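PDB 5ZVE: tRNA (cytosine(72)-C(5))-methyltransferase from Pyrococcus horikoshii, which transfers a methyl group from S-adenosyl-L-methionine to carbon 5 of cytosine 72 in several tRNAs, a change that appears to raise their thermal stability slightly. Local coordinates for residues L272-C276 with Y300-I305; I228-K232 with V253-A257. All coordinates share one frame; numbering follows the deposited sequence.

Interaction 1: L272-C276 with Y300-I305; sequences LDAPC and YQRAFI. With SAH (S-adenosyl-L-homocysteine), chain C.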
# COMPACT_ATOMS: atom_id res chain seq x y z
N LEU A 272 -10.57 -1.23 10.70
CA LEU A 272 -10.97 -2.07 9.57
C LEU A 272 -10.29 -1.55 8.31
O LEU A 272 -10.84 -0.73 7.57
CB LEU A 272 -12.49 -2.09 9.42
CG LEU A 272 -13.08 -2.90 8.26
CD1 LEU A 272 -12.49 -4.30 8.20
CD2 LEU A 272 -14.59 -2.97 8.38
N ASP A 273 -9.07 -2.03 8.08
CA ASP A 273 -8.35 -1.72 6.86
C ASP A 273 -8.73 -2.81 5.86
O ASP A 273 -8.03 -3.81 5.71
CB ASP A 273 -6.85 -1.68 7.12
CG ASP A 273 -6.05 -1.26 5.90
OD1 ASP A 273 -6.54 -0.41 5.13
OD2 ASP A 273 -4.94 -1.80 5.71
N ALA A 274 -9.84 -2.58 5.17
CA ALA A 274 -10.58 -3.67 4.55
C ALA A 274 -10.00 -4.14 3.23
O ALA A 274 -9.44 -3.34 2.48
CB ALA A 274 -12.03 -3.25 4.36
N PRO A 275 -10.11 -5.45 2.95
CA PRO A 275 -9.84 -5.95 1.60
C PRO A 275 -10.67 -5.17 0.59
O PRO A 275 -11.84 -4.92 0.84
CB PRO A 275 -10.26 -7.42 1.67
CG PRO A 275 -11.15 -7.51 2.88
CD PRO A 275 -10.60 -6.50 3.84
N CYS A 276 -10.06 -4.77 -0.52
CA CYS A 276 -10.72 -3.88 -1.45
C CYS A 276 -10.20 -4.11 -2.86
O CYS A 276 -9.25 -4.86 -3.05
CB CYS A 276 -10.54 -2.41 -1.04
SG CYS A 276 -8.83 -1.81 -1.09
N TYR A 300 -18.97 -7.43 0.02
CA TYR A 300 -18.12 -8.25 0.88
C TYR A 300 -17.66 -7.47 2.12
O TYR A 300 -17.58 -8.03 3.21
CB TYR A 300 -16.92 -8.75 0.07
CG TYR A 300 -15.94 -9.63 0.81
CD1 TYR A 300 -16.35 -10.84 1.38
CD2 TYR A 300 -14.60 -9.28 0.92
CE1 TYR A 300 -15.45 -11.65 2.04
CE2 TYR A 300 -13.69 -10.09 1.58
CZ TYR A 300 -14.13 -11.28 2.14
OH TYR A 300 -13.23 -12.09 2.80
N GLN A 301 -17.40 -6.18 1.95
CA GLN A 301 -16.92 -5.35 3.06
C GLN A 301 -18.00 -5.09 4.11
O GLN A 301 -17.70 -4.95 5.30
CB GLN A 301 -16.39 -4.01 2.52
CG GLN A 301 -15.14 -4.14 1.66
CD GLN A 301 -14.92 -2.93 0.80
OE1 GLN A 301 -15.83 -2.13 0.58
NE2 GLN A 301 -13.70 -2.78 0.28
N ARG A 302 -19.26 -5.04 3.67
CA ARG A 302 -20.38 -4.79 4.57
C ARG A 302 -20.48 -5.86 5.66
O ARG A 302 -20.90 -5.57 6.77
CB ARG A 302 -21.69 -4.71 3.80
CG ARG A 302 -21.88 -3.38 3.09
CD ARG A 302 -23.12 -3.37 2.22
NE ARG A 302 -23.03 -2.31 1.22
CZ ARG A 302 -22.99 -2.52 -0.09
NH1 ARG A 302 -23.06 -3.76 -0.56
NH2 ARG A 302 -22.90 -1.50 -0.93
N ALA A 303 -20.11 -7.08 5.32
CA ALA A 303 -20.08 -8.16 6.30
C ALA A 303 -19.09 -7.85 7.42
O ALA A 303 -19.41 -8.05 8.60
CB ALA A 303 -19.74 -9.47 5.62
N PHE A 304 -17.90 -7.36 7.06
CA PHE A 304 -16.90 -6.93 8.04
C PHE A 304 -17.42 -5.79 8.91
O PHE A 304 -17.31 -5.81 10.14
CB PHE A 304 -15.62 -6.46 7.34
CG PHE A 304 -14.86 -7.55 6.64
CD1 PHE A 304 -15.30 -8.06 5.43
CD2 PHE A 304 -13.68 -8.04 7.18
CE1 PHE A 304 -14.60 -9.05 4.78
CE2 PHE A 304 -12.97 -9.04 6.53
CZ PHE A 304 -13.42 -9.54 5.33
N ILE A 305 -17.98 -4.79 8.24
CA ILE A 305 -18.45 -3.57 8.88
C ILE A 305 -19.51 -3.88 9.93
O ILE A 305 -19.44 -3.40 11.06
CB ILE A 305 -19.04 -2.61 7.85
CG1 ILE A 305 -17.94 -2.07 6.93
CG2 ILE A 305 -19.79 -1.50 8.55
CD1 ILE A 305 -18.47 -1.33 5.72
N SAH C . -4.09 -3.80 7.29
CA SAH C . -2.98 -4.51 6.69
CB SAH C . -3.29 -4.90 5.24
CG SAH C . -4.72 -5.36 4.96
SD SAH C . -4.83 -6.17 3.34
C SAH C . -1.66 -3.75 6.78
O SAH C . -1.62 -2.55 7.09
OXT SAH C . -0.58 -4.30 6.55
C5' SAH C . -6.42 -6.96 3.71
C4' SAH C . -6.31 -8.27 4.48
O4' SAH C . -7.60 -8.79 4.73
C3' SAH C . -5.55 -9.37 3.75
O3' SAH C . -4.39 -9.69 4.48
C2' SAH C . -6.47 -10.58 3.76
O2' SAH C . -5.78 -11.72 4.21
C1' SAH C . -7.52 -10.20 4.78
N9 SAH C . -8.84 -10.83 4.56
C8 SAH C . -9.52 -11.00 3.38
N7 SAH C . -10.70 -11.62 3.65
C5 SAH C . -10.78 -11.84 4.98
C6 SAH C . -11.75 -12.43 5.78
N6 SAH C . -12.87 -12.91 5.26
N1 SAH C . -11.54 -12.51 7.14
C2 SAH C . -10.38 -12.01 7.70
N3 SAH C . -9.42 -11.43 6.90
C4 SAH C . -9.62 -11.35 5.56
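Leu-272 drives both of its methyls into the helix that packs on its strand. With CG anti to the backbone N (chi1 179°), the side chain meets Phe-304 and Ile-305 at about a right angle, and its CD2 lies 3.8 Å from both Phe-304 CB and Ile-305 CG1. Asp-273 turns instead to the cofactor product, its OD2 accepting a hydrogen bond of 2.7 Å from the amino N of SAH. Lys-211 makes a salt bridge with the same oxygen and Ser-321 binds OD1, so both carboxylate oxygens are engaged and the group is fixed in rotation. This is the Rossmann-like core of a class I methyltransferase, where strand 267-273 leads to the cofactor site and helix 291-310 covers one side of the sheet. Ala-274 sets its methyl against Gln-301 CG. Pro-275 CG then touches two aromatic rings that are already packed on one another, approaching Tyr-300 CE2 at 3.8 Å and Phe-304 CZ at 3.9 Å. The rings themselves serve the adenine. The hydroxyl OH of Tyr-300 accepts a 2.6 Å hydrogen bond from SAH N6, while Phe-304 places CZ 3.4 Å from SAH C6, which lies at the edge of the phenyl ring. Behind the proline, its carbonyl O takes a nearly straight bond from Gln-301 NE2 (2.9 Å, 171° at the hydrogen), lying almost in the plane of that amide. Cys-276 closes the segment with CB against the same NE2, beside Cys-323, the predicted nucleophile.

Interaction 2: I228-K232 with V253-A257; sequences IDKSK and VQMDA. With SAH (S-adenosyl-L-homocysteine), chain C.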
# COMPACT_ATOMS: atom_id res chain seq x y z
N ILE A 228 -6.42 -9.79 13.54
CA ILE A 228 -7.11 -10.88 12.86
C ILE A 228 -6.76 -10.93 11.38
O ILE A 228 -6.67 -9.89 10.73
CB ILE A 228 -8.64 -10.71 12.99
CG1 ILE A 228 -9.05 -10.66 14.47
CG2 ILE A 228 -9.38 -11.81 12.25
CD1 ILE A 228 -10.49 -10.32 14.68
N ASP A 229 -6.56 -12.13 10.86
CA ASP A 229 -6.47 -12.32 9.42
C ASP A 229 -6.84 -13.75 9.05
O ASP A 229 -6.63 -14.67 9.84
CB ASP A 229 -5.08 -11.99 8.89
CG ASP A 229 -5.11 -11.52 7.45
OD1 ASP A 229 -5.20 -12.37 6.54
OD2 ASP A 229 -5.05 -10.29 7.22
N LYS A 230 -7.38 -13.94 7.85
CA LYS A 230 -7.79 -15.27 7.40
C LYS A 230 -6.62 -16.05 6.80
O LYS A 230 -6.61 -17.28 6.84
CB LYS A 230 -8.90 -15.15 6.36
CG LYS A 230 -9.58 -16.47 6.03
CD LYS A 230 -10.59 -16.32 4.90
CE LYS A 230 -9.91 -15.91 3.60
NZ LYS A 230 -10.84 -15.92 2.44
N SER A 231 -5.63 -15.33 6.28
CA SER A 231 -4.52 -15.96 5.57
C SER A 231 -3.41 -16.36 6.53
O SER A 231 -2.86 -15.52 7.24
CB SER A 231 -3.98 -15.02 4.49
OG SER A 231 -2.96 -15.63 3.73
N LYS A 232 -3.07 -17.65 6.53
CA LYS A 232 -2.03 -18.15 7.43
C LYS A 232 -0.65 -17.70 6.98
O LYS A 232 0.22 -17.42 7.81
CB LYS A 232 -2.09 -19.68 7.51
CG LYS A 232 -1.17 -20.28 8.57
CD LYS A 232 -1.34 -21.78 8.65
CE LYS A 232 -2.75 -22.13 9.11
NZ LYS A 232 -3.06 -23.59 8.98
N VAL A 253 -4.75 -13.83 15.92
CA VAL A 253 -5.77 -14.86 15.82
C VAL A 253 -6.15 -15.04 14.35
O VAL A 253 -6.45 -14.08 13.63
CB VAL A 253 -7.01 -14.53 16.69
CG1 VAL A 253 -6.65 -14.54 18.16
CG2 VAL A 253 -7.62 -13.20 16.31
N GLN A 254 -6.11 -16.29 13.90
CA GLN A 254 -6.51 -16.64 12.54
C GLN A 254 -7.99 -17.02 12.50
O GLN A 254 -8.42 -17.92 13.23
CB GLN A 254 -5.66 -17.79 12.02
CG GLN A 254 -5.95 -18.15 10.58
CD GLN A 254 -5.15 -19.34 10.12
OE1 GLN A 254 -4.32 -19.87 10.86
NE2 GLN A 254 -5.38 -19.77 8.88
N MET A 255 -8.74 -16.36 11.62
CA MET A 255 -10.19 -16.55 11.54
C MET A 255 -10.82 -15.68 10.47
O MET A 255 -10.21 -14.71 10.01
CB MET A 255 -10.86 -16.24 12.89
CG MET A 255 -11.05 -14.76 13.13
SD MET A 255 -11.91 -14.37 14.67
CE MET A 255 -13.57 -14.93 14.28
N ASP A 256 -12.04 -16.03 10.07
CA ASP A 256 -12.86 -15.18 9.22
C ASP A 256 -13.39 -14.02 10.06
O ASP A 256 -14.21 -14.21 10.95
CB ASP A 256 -14.01 -15.98 8.60
CG ASP A 256 -14.90 -15.14 7.70
OD1 ASP A 256 -14.60 -13.95 7.47
OD2 ASP A 256 -15.92 -15.68 7.22
N ALA A 257 -12.91 -12.81 9.76
CA ALA A 257 -13.23 -11.63 10.56
C ALA A 257 -14.72 -11.28 10.54
O ALA A 257 -15.20 -10.55 11.40
CB ALA A 257 -12.42 -10.44 10.08
N SAH C . -4.09 -3.80 7.29
CA SAH C . -2.98 -4.51 6.69
CB SAH C . -3.29 -4.90 5.24
CG SAH C . -4.72 -5.36 4.96
SD SAH C . -4.83 -6.17 3.34
C SAH C . -1.66 -3.75 6.78
O SAH C . -1.62 -2.55 7.09
OXT SAH C . -0.58 -4.30 6.55
C5' SAH C . -6.42 -6.96 3.71
C4' SAH C . -6.31 -8.27 4.48
O4' SAH C . -7.60 -8.79 4.73
C3' SAH C . -5.55 -9.37 3.75
O3' SAH C . -4.39 -9.69 4.48
C2' SAH C . -6.47 -10.58 3.76
O2' SAH C . -5.78 -11.72 4.21
C1' SAH C . -7.52 -10.20 4.78
N9 SAH C . -8.84 -10.83 4.56
C8 SAH C . -9.52 -11.00 3.38
N7 SAH C . -10.70 -11.62 3.65
C5 SAH C . -10.78 -11.84 4.98
C6 SAH C . -11.75 -12.43 5.78
N6 SAH C . -12.87 -12.91 5.26
N1 SAH C . -11.54 -12.51 7.14
C2 SAH C . -10.38 -12.01 7.70
N3 SAH C . -9.42 -11.43 6.90
C4 SAH C . -9.62 -11.35 5.56
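Ile-228 is the bump that shapes this contact, its two branches filling separate hollows in the neighbouring strand and the turn after it. CG1, anti to the carbonyl carbon (chi1 -57°), presses on Val-253 CG2 at 3.4 Å, tighter than usual for two carbons. CG2 fits between Met-255 CG and Ala-257 CB, at 3.5 Å from the former. On the face carrying Asp-229 and Gln-254, the extended Gln-254 lies against Lys-232, with OE1 3.3 Å from Lys-232 CE, and NE2 reaches back to Lys-230 O in a weak bond. Between these segments of a beta-alpha-beta unit the parallel strands are joined by Met-255 N to Asp-229 O (3.2 Å) and a weak Asp-229 N to Val-253 O bond. At the end of strand 225-229, Asp-229 OD1 accepts from Ser-231 N in an Asx turn and from SAH O2' in a very short bond, 2.5 Å. An asparagine here would probably leave SAH O2' facing a neutral amide instead of a carboxylate oxygen. The adenine edge is read by Ala-257 N, 3.0 Å from SAH N1, and by Asp-256 OD1, which accepts from SAH N6, a pattern that matches adenine and is consistent with discrimination against a guanine-like base.

In the fold
Interactions 1 and 2 are consecutive along the chain: 228-232 with 253-257 is complete before strand 267-273 leads into 272-276 with 300-305. Their centres lie about 13 Å apart, both in the methyltransferase part of the protein. Strands 225-229, 250-254 and 267-273 belong to a single sheet, with strand 201-203 lying between 225-229 and 267-273, so the two contacts approach SAH from different parts of the carboxyl-end edge of the sheet. They meet directly where Phe-304 CE2 packs on Ala-257 CB at 3.9 Å. Between them they hold the ribose, the adenine and the amino group, so successive strand ends of one fold build a single cofactor pocket.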